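Local structure of latent form of PPO4 Tyrosinase (Agaricus bisporus var. bisporus H97, 4OUA) at residues D425-I430 against I450-G455. The protein is a copper-containing tyrosinase, here in its latent form, that hydroxylates monophenols and oxidises the resulting o-diphenols to o-quinones, the first step towards melanin. Numbering follows the deposited sequence.
Sequences DSFAII and INIFRG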
ATOM      1  N   ASP B 425      11.439  14.627   6.619  1.00 73.31           N
ATOM      2  CA  ASP B 425      12.076  13.494   5.952  1.00 70.17           C
ATOM      3  C   ASP B 425      11.387  12.186   6.328  1.00 68.93           C
ATOM      4  O   ASP B 425      10.722  12.098   7.362  1.00 62.50           O
ATOM      5  CB  ASP B 425      13.566  13.423   6.300  1.00 75.14           C
ATOM      6  CG  ASP B 425      14.408  14.372   5.466  1.00 77.77           C
ATOM      7  OD1 ASP B 425      14.062  14.595   4.286  1.00 79.06           O
ATOM      8  OD2 ASP B 425      15.417  14.890   5.988  1.00 78.30           O
ATOM      9  N   SER B 426      11.548  11.171   5.485  1.00 65.80           N
ATOM     10  CA  SER B 426      10.966   9.861   5.744  1.00 56.60           C
ATOM     11  C   SER B 426      11.729   9.134   6.847  1.00 57.83           C
ATOM     12  O   SER B 426      12.956   9.214   6.920  1.00 62.78           O
ATOM     13  CB  SER B 426      10.953   9.016   4.467  1.00 60.61           C
ATOM     14  OG  SER B 426      10.192   9.640   3.446  1.00 55.33           O
ATOM     15  N   PHE B 427      10.998   8.430   7.706  1.00 50.26           N
ATOM     16  CA  PHE B 427      11.613   7.650   8.775  1.00 42.44           C
ATOM     17  C   PHE B 427      10.776   6.417   9.103  1.00 41.60           C
ATOM     18  O   PHE B 427       9.695   6.222   8.543  1.00 36.83           O
ATOM     19  CB  PHE B 427      11.807   8.507  10.029  1.00 45.21           C
ATOM     20  CG  PHE B 427      10.520   8.932  10.680  1.00 38.54           C
ATOM     21  CD1 PHE B 427       9.981   8.199  11.725  1.00 41.76           C
ATOM     22  CD2 PHE B 427       9.854  10.066  10.250  1.00 41.68           C
ATOM     23  CE1 PHE B 427       8.799   8.588  12.326  1.00 39.61           C
ATOM     24  CE2 PHE B 427       8.671  10.459  10.848  1.00 44.64           C
ATOM     25  CZ  PHE B 427       8.144   9.718  11.888  1.00 38.73           C
ATOM     26  N   ALA B 428      11.284   5.590  10.010  1.00 37.20           N
ATOM     27  CA  ALA B 428      10.585   4.377  10.419  1.00 38.26           C
ATOM     28  C   ALA B 428      10.763   4.117  11.909  1.00 39.34           C
ATOM     29  O   ALA B 428      11.780   4.488  12.494  1.00 40.92           O
ATOM     30  CB  ALA B 428      11.074   3.186   9.614  1.00 42.74           C
ATOM     31  N   ILE B 429       9.770   3.479  12.519  1.00 38.95           N
ATOM     32  CA  ILE B 429       9.841   3.139  13.935  1.00 43.39           C
ATOM     33  C   ILE B 429       9.888   1.625  14.115  1.00 39.76           C
ATOM     34  O   ILE B 429       8.937   0.921  13.782  1.00 35.41           O
ATOM     35  CB  ILE B 429       8.646   3.714  14.717  1.00 42.90           C
ATOM     36  CG1 ILE B 429       8.319   5.127  14.228  1.00 38.13           C
ATOM     37  CG2 ILE B 429       8.939   3.706  16.210  1.00 42.25           C
ATOM     38  CD1 ILE B 429       7.079   5.720  14.862  1.00 33.60           C
ATOM     39  N   ILE B 430      11.003   1.133  14.644  1.00 43.90           N
ATOM     40  CA  ILE B 430      11.228  -0.302  14.775  1.00 38.21           C
ATOM     41  C   ILE B 430      10.870  -0.809  16.168  1.00 37.05           C
ATOM     42  O   ILE B 430      11.304  -0.244  17.169  1.00 42.94           O
ATOM     43  CB  ILE B 430      12.696  -0.665  14.476  1.00 35.64           C
ATOM     44  CG1 ILE B 430      13.176   0.044  13.207  1.00 35.90           C
ATOM     45  CG2 ILE B 430      12.865  -2.173  14.368  1.00 39.61           C
ATOM     46  CD1 ILE B 430      12.317  -0.226  11.994  1.00 47.27           C
ATOM     47  N   ILE B 450       6.573   0.766  11.836  1.00 34.47           N
ATOM     48  CA  ILE B 450       5.676   1.776  11.293  1.00 33.60           C
ATOM     49  C   ILE B 450       6.472   2.707  10.391  1.00 37.01           C
ATOM     50  O   ILE B 450       7.362   3.422  10.851  1.00 39.30           O
ATOM     51  CB  ILE B 450       4.983   2.589  12.397  1.00 32.74           C
ATOM     52  CG1 ILE B 450       4.127   1.676  13.277  1.00 32.36           C
ATOM     53  CG2 ILE B 450       4.135   3.693  11.789  1.00 31.97           C
ATOM     54  CD1 ILE B 450       3.399   2.404  14.387  1.00 31.48           C
ATOM     55  N   ASN B 451       6.149   2.693   9.103  1.00 40.91           N
ATOM     56  CA  ASN B 451       6.941   3.407   8.113  1.00 36.99           C
ATOM     57  C   ASN B 451       6.276   4.689   7.627  1.00 39.12           C
ATOM     58  O   ASN B 451       5.069   4.725   7.387  1.00 40.15           O
ATOM     59  CB  ASN B 451       7.232   2.486   6.932  1.00 38.10           C
ATOM     60  CG  ASN B 451       7.806   1.155   7.370  1.00 40.23           C
ATOM     61  OD1 ASN B 451       9.023   0.986   7.456  1.00 40.21           O
ATOM     62  ND2 ASN B 451       6.929   0.202   7.661  1.00 40.58           N
ATOM     63  N   ILE B 452       7.075   5.740   7.480  1.00 45.07           N
ATOM     64  CA  ILE B 452       6.562   7.041   7.068  1.00 43.24           C
ATOM     65  C   ILE B 452       6.809   7.308   5.586  1.00 47.11           C
ATOM     66  O   ILE B 452       7.954   7.328   5.132  1.00 47.21           O
ATOM     67  CB  ILE B 452       7.198   8.178   7.887  1.00 44.53           C
ATOM     68  CG1 ILE B 452       7.213   7.815   9.373  1.00 45.83           C
ATOM     69  CG2 ILE B 452       6.465   9.488   7.639  1.00 43.89           C
ATOM     70  CD1 ILE B 452       5.883   7.339   9.893  1.00 37.91           C
ATOM     71  N   PHE B 453       5.730   7.515   4.837  1.00 44.41           N
ATOM     72  CA  PHE B 453       5.838   7.861   3.426  1.00 39.51           C
ATOM     73  C   PHE B 453       5.550   9.342   3.231  1.00 40.90           C
ATOM     74  O   PHE B 453       4.393   9.765   3.245  1.00 45.98           O
ATOM     75  CB  PHE B 453       4.881   7.014   2.586  1.00 37.55           C
ATOM     76  CG  PHE B 453       5.070   7.174   1.103  1.00 36.56           C
ATOM     77  CD1 PHE B 453       6.336   7.109   0.540  1.00 35.70           C
ATOM     78  CD2 PHE B 453       3.980   7.370   0.271  1.00 37.64           C
ATOM     79  CE1 PHE B 453       6.512   7.250  -0.827  1.00 40.87           C
ATOM     80  CE2 PHE B 453       4.147   7.509  -1.095  1.00 37.40           C
ATOM     81  CZ  PHE B 453       5.415   7.449  -1.646  1.00 37.54           C
ATOM     82  N   ARG B 454       6.609  10.127   3.061  1.00 43.98           N
ATOM     83  CA  ARG B 454       6.489  11.573   2.908  1.00 49.24           C
ATOM     84  C   ARG B 454       7.044  12.045   1.571  1.00 55.33           C
ATOM     85  O   ARG B 454       7.796  11.325   0.910  1.00 52.77           O
ATOM     86  CB  ARG B 454       7.212  12.296   4.047  1.00 51.52           C
ATOM     87  CG  ARG B 454       6.468  12.273   5.368  1.00 61.61           C
ATOM     88  CD  ARG B 454       5.279  13.218   5.343  1.00 61.00           C
ATOM     89  NE  ARG B 454       5.705  14.605   5.175  1.00 71.59           N
ATOM     90  CZ  ARG B 454       6.474  15.253   6.042  1.00 81.26           C
ATOM     91  NH1 ARG B 454       6.905  14.635   7.134  1.00 80.58           N
ATOM     92  NH2 ARG B 454       6.818  16.515   5.819  1.00 78.99           N
ATOM     93  N   GLY B 455       6.673  13.261   1.183  1.00 54.10           N
ATOM     94  CA  GLY B 455       7.151  13.849  -0.052  1.00 52.53           C
ATOM     95  C   GLY B 455       7.379  15.344   0.067  1.00 57.24           C
ATOM     96  O   GLY B 455       8.393  15.788   0.607  1.00 53.33           O
TER
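With CG of Phe427 set between its own backbone N and carbonyl carbon (chi1 67°), and CG1 of Ile452 anti to the carbonyl carbon (chi1 -45°), the phenyl ring lies with one face over the CG1 branch of the isoleucine, a CH-pi contact near the ring centre. CD1 of Ile452 reaches on beneath the far end of the ring, 3.8 Å from CZ of Phe427. Alongside, Ile452 N donates to Phe427 O at 2.9 Å, almost in line with the carbonyl. The antiparallel ladder continues where Ile429 and Ile450 form a hydrogen-bonded pair, Ile429 N to Ile450 O at 2.9 Å and Ile450 N to Ile429 O at 3.1 Å. Between them, Ala428 and Asn451 make a non-hydrogen-bonded pair, with Ala428 CB 3.7 Å from Asn451 OD1; ND2 of Asn451 turns to Asp252. An alanine in place of Phe427 would be likely to leave Ile452 CG1 without its aromatic cover and open a gap beside Ala509. The strand pair thus couples an apolar face, which Trp418 extends at Ile450 and Ile452, to a polar attachment through Asn451, joining the C-terminal domain to the helix that carries the copper ligands His250 and His254.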